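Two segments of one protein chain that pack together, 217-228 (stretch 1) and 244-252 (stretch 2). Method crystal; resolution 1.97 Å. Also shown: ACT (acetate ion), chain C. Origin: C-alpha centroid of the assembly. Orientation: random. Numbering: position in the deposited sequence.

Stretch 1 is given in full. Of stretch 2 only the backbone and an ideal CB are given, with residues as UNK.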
# COMPACT_ATOMS: atom_id res chain seq x y z
N ASN A 217 -1.65 8.84 -6.43
CA ASN A 217 -1.81 10.28 -6.16
C ASN A 217 -3.24 10.73 -6.39
O ASN A 217 -3.81 10.48 -7.45
CB ASN A 217 -0.86 11.10 -7.03
CG ASN A 217 0.59 11.00 -6.59
OD1 ASN A 217 0.89 10.54 -5.50
ND2 ASN A 217 1.50 11.46 -7.44
N GLY A 218 -3.84 11.37 -5.38
CA GLY A 218 -5.20 11.89 -5.52
C GLY A 218 -6.35 10.92 -5.28
O GLY A 218 -7.52 11.32 -5.28
N ALA A 219 -6.04 9.64 -5.05
CA ALA A 219 -7.09 8.61 -5.02
C ALA A 219 -7.99 8.64 -3.78
O ALA A 219 -7.60 9.12 -2.71
CB ALA A 219 -6.47 7.23 -5.17
N GLN A 220 -9.19 8.09 -3.95
CA GLN A 220 -10.15 7.89 -2.87
C GLN A 220 -10.48 6.40 -2.83
O GLN A 220 -10.33 5.71 -3.85
CB GLN A 220 -11.41 8.68 -3.15
CG GLN A 220 -11.19 10.20 -3.18
CD GLN A 220 -12.46 10.93 -3.56
OE1 GLN A 220 -13.55 10.60 -3.06
NE2 GLN A 220 -12.33 11.89 -4.47
N LEU A 221 -10.92 5.89 -1.68
CA LEU A 221 -11.16 4.45 -1.54
C LEU A 221 -12.20 3.92 -2.51
O LEU A 221 -12.05 2.82 -3.04
CB LEU A 221 -11.56 4.07 -0.11
CG LEU A 221 -11.99 2.61 0.06
CD1 LEU A 221 -10.83 1.66 -0.20
CD2 LEU A 221 -12.59 2.34 1.41
N THR A 222 -13.26 4.70 -2.74
CA THR A 222 -14.33 4.27 -3.64
C THR A 222 -13.83 4.12 -5.07
O THR A 222 -14.46 3.45 -5.88
CB THR A 222 -15.53 5.24 -3.63
OG1 THR A 222 -15.10 6.56 -4.03
CG2 THR A 222 -16.15 5.30 -2.24
N GLN A 223 -12.69 4.73 -5.38
CA GLN A 223 -12.15 4.66 -6.73
C GLN A 223 -11.45 3.34 -7.04
O GLN A 223 -10.88 3.19 -8.11
CB GLN A 223 -11.24 5.86 -7.03
CG GLN A 223 -12.03 7.17 -7.10
CD GLN A 223 -11.15 8.38 -7.13
OE1 GLN A 223 -10.05 8.36 -6.60
NE2 GLN A 223 -11.63 9.45 -7.75
N TRP A 224 -11.51 2.38 -6.12
CA TRP A 224 -11.21 1.00 -6.48
C TRP A 224 -12.12 0.54 -7.63
O TRP A 224 -11.80 -0.40 -8.37
CB TRP A 224 -11.37 0.06 -5.28
CG TRP A 224 -10.29 0.18 -4.22
CD1 TRP A 224 -9.45 1.23 -4.00
CD2 TRP A 224 -9.95 -0.82 -3.25
NE1 TRP A 224 -8.60 0.95 -2.95
CE2 TRP A 224 -8.90 -0.30 -2.47
CE3 TRP A 224 -10.44 -2.10 -2.96
CZ2 TRP A 224 -8.33 -1.01 -1.42
CZ3 TRP A 224 -9.87 -2.81 -1.92
CH2 TRP A 224 -8.82 -2.26 -1.16
N SER A 225 -13.27 1.20 -7.78
CA SER A 225 -14.21 0.88 -8.86
C SER A 225 -13.61 1.09 -10.27
O SER A 225 -14.08 0.52 -11.25
CB SER A 225 -15.52 1.69 -8.71
OG SER A 225 -15.32 3.03 -9.10
N LYS A 226 -12.54 1.89 -10.35
CA LYS A 226 -11.79 2.07 -11.59
C LYS A 226 -11.01 0.82 -11.98
O LYS A 226 -10.54 0.72 -13.12
CB LYS A 226 -10.77 3.21 -11.44
CG LYS A 226 -11.34 4.62 -11.33
CD LYS A 226 -10.17 5.60 -11.18
CE LYS A 226 -10.59 7.06 -11.15
NZ LYS A 226 -9.38 7.94 -10.94
N TRP A 227 -10.83 -0.10 -11.04
CA TRP A 227 -10.00 -1.28 -11.28
C TRP A 227 -10.88 -2.45 -11.74
O TRP A 227 -12.10 -2.36 -11.65
CB TRP A 227 -9.18 -1.66 -10.03
CG TRP A 227 -8.38 -0.54 -9.42
CD1 TRP A 227 -8.02 0.63 -10.03
CD2 TRP A 227 -7.88 -0.47 -8.09
NE1 TRP A 227 -7.31 1.41 -9.15
CE2 TRP A 227 -7.20 0.76 -7.95
CE3 TRP A 227 -7.92 -1.34 -6.98
CZ2 TRP A 227 -6.58 1.14 -6.77
CZ3 TRP A 227 -7.30 -0.95 -5.80
CH2 TRP A 227 -6.65 0.29 -5.70
N ARG A 228 -10.27 -3.53 -12.23
CA ARG A 228 -11.04 -4.61 -12.85
C ARG A 228 -12.03 -5.28 -11.89
O ARG A 228 -11.84 -5.26 -10.68
CB ARG A 228 -10.12 -5.65 -13.52
CG ARG A 228 -9.38 -6.56 -12.55
CD ARG A 228 -8.16 -7.21 -13.22
NE ARG A 228 -7.61 -8.30 -12.42
CZ ARG A 228 -7.98 -9.57 -12.56
NH1 ARG A 228 -8.89 -9.90 -13.47
NH2 ARG A 228 -7.45 -10.51 -11.79
N UNK A 244 -3.62 -2.21 5.27
CA UNK A 244 -3.77 -0.84 5.75
C UNK A 244 -4.42 -0.00 4.68
O UNK A 244 -3.91 0.10 3.55
CB UNK A 244 -2.42 -0.24 6.15
N UNK A 245 -5.55 0.59 5.02
CA UNK A 245 -6.24 1.51 4.11
C UNK A 245 -5.96 2.94 4.57
O UNK A 245 -6.29 3.32 5.70
CB UNK A 245 -7.74 1.23 4.07
N UNK A 246 -5.32 3.71 3.71
CA UNK A 246 -4.96 5.08 4.07
C UNK A 246 -5.51 6.08 3.04
O UNK A 246 -4.83 6.43 2.09
CB UNK A 246 -3.44 5.22 4.18
N UNK A 247 -6.76 6.50 3.24
CA UNK A 247 -7.39 7.47 2.37
C UNK A 247 -8.02 8.55 3.25
O UNK A 247 -7.82 8.55 4.45
CB UNK A 247 -8.43 6.81 1.46
N UNK A 248 -8.78 9.46 2.66
CA UNK A 248 -9.51 10.42 3.46
C UNK A 248 -9.21 11.85 3.08
O UNK A 248 -10.10 12.69 3.06
CB UNK A 248 -9.20 10.21 4.94
N UNK A 249 -7.95 12.12 2.76
CA UNK A 249 -7.53 13.47 2.40
C UNK A 249 -8.25 13.99 1.16
O UNK A 249 -8.75 15.11 1.15
CB UNK A 249 -6.02 13.50 2.17
N UNK A 250 -8.32 13.18 0.11
CA UNK A 250 -9.00 13.62 -1.10
C UNK A 250 -10.52 13.62 -0.98
O UNK A 250 -11.18 14.54 -1.48
CB UNK A 250 -8.58 12.73 -2.27
N UNK A 251 -11.08 12.61 -0.32
CA UNK A 251 -12.52 12.60 -0.04
C UNK A 251 -12.87 13.93 0.64
O UNK A 251 -13.87 14.56 0.31
CB UNK A 251 -12.91 11.41 0.84
N UNK A 252 -12.02 14.36 1.57
CA UNK A 252 -12.26 15.58 2.35
C UNK A 252 -12.35 16.83 1.50
O UNK A 252 -12.98 17.81 1.90
CB UNK A 252 -11.15 15.76 3.39
C ACT C . -3.14 13.36 -2.22
O ACT C . -2.73 14.28 -2.99
OXT ACT C . -3.42 12.25 -2.73
CH3 ACT C . -3.27 13.57 -0.74

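At position 244 the ideal CB has nothing of stretch 1 within 5.5 Å, so many side chains would fit; the residue is I244, whose phi/psi of -104/122 is ordinary for a strand. Position 245 points its CA-to-CB bond toward stretch 1, with the ideal CB 5.3 Å from L221 CD1 and the six-membered ring of W224 beyond. That gap suits a medium-sized apolar group such as leucine, isoleucine or methionine. The residue is L245: its CD2 lies 3.7 Å from W224 CZ2 and 4.3 Å from L221 CD1, so one methyl meets both neighbours. Position 246, again with no part of stretch 1 near its CB, is undetermined from this side; it is S246.

Position 247 also points toward stretch 1. Its ideal CB sits 4.1 Å from L221 N and 4.8 Å from A219 O, and farther along the same direction W224 offers the indole donor NE1. Glutamine or glutamate would be too short to bring an acceptor to W224 NE1, so a long, flat side chain with an acceptor at its far end, such as tyrosine, fits best, and its flat face could lie against the L221 CB. Y247 accepts a hydrogen bond at OH from W224 NE1 (2.8 Å, 165°). L221 CB lies over its ring face, 4.1 Å from the ring centroid and 24° off the normal, while A219 CB approaches CE1 at 4.1 Å.

Position 248 has phi/psi of 125/-39, where a CB would jam against the preceding carbonyl O; this alone calls for glycine, and the residue is G248. Position 249 has no neighbour in stretch 1 within 5.5 Å of its CB and leaves the choice open. It is T249, whose CG2 is 3.7 Å from the acetate CH3.

Position 250 points toward stretch 1, its ideal CB 3.5 Å from G218 O and 3.8 Å from A219 O. With carbonyls on offer and an acetate oxygen nearby, a short donor is apt: asparagine, perhaps serine. N250 ND2 donates to A219 O (3.1 Å, 147°) and to acetate OXT (2.9 Å, 172°). The acetate also accepts from G218 N at OXT (2.8 Å), thereby linking the two stretches.

Position 251 points sideways, but the free L221 N calls for a side chain long enough to bring an acceptor to it, glutamate or glutamine. E251 does so: L221 N donates to OE2 (2.9 Å, 162°). Water 2 donates to E251 OE2 (2.8 Å) and accepts from T222 N (3.1 Å), extending the link. Position 252 lies beyond reach of stretch 1 and is A252.

Stretch 2, residues 244-252: ILSYGTNEA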
# COMPACT_ATOMS: atom_id res chain seq x y z
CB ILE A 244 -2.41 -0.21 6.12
CG1 ILE A 244 -1.67 -1.08 7.14
CG2 ILE A 244 -2.60 1.22 6.65
CD1 ILE A 244 -0.34 -0.51 7.64
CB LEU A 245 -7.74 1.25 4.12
CG LEU A 245 -8.19 -0.15 3.72
CD1 LEU A 245 -9.68 -0.33 4.02
CD2 LEU A 245 -7.91 -0.43 2.24
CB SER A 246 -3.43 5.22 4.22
OG SER A 246 -3.05 6.55 4.54
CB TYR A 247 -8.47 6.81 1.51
CG TYR A 247 -7.98 5.78 0.50
CD1 TYR A 247 -7.59 6.16 -0.78
CD2 TYR A 247 -7.97 4.43 0.81
CE1 TYR A 247 -7.18 5.22 -1.71
CE2 TYR A 247 -7.55 3.47 -0.11
CZ TYR A 247 -7.16 3.88 -1.37
OH TYR A 247 -6.75 2.94 -2.29
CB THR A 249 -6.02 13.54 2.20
OG1 THR A 249 -5.37 13.22 3.43
CG2 THR A 249 -5.58 14.92 1.75
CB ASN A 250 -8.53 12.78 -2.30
CG ASN A 250 -7.03 12.93 -2.54
OD1 ASN A 250 -6.56 14.01 -2.87
ND2 ASN A 250 -6.28 11.85 -2.35
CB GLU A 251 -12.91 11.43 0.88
CG GLU A 251 -12.88 10.04 0.23
CD GLU A 251 -11.51 9.37 0.28
OE1 GLU A 251 -10.51 10.10 0.43
OE2 GLU A 251 -11.43 8.12 0.18
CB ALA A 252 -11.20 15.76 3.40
O HOH W 1 -7.61 10.20 -0.04
O HOH W 2 -13.80 6.87 -0.58
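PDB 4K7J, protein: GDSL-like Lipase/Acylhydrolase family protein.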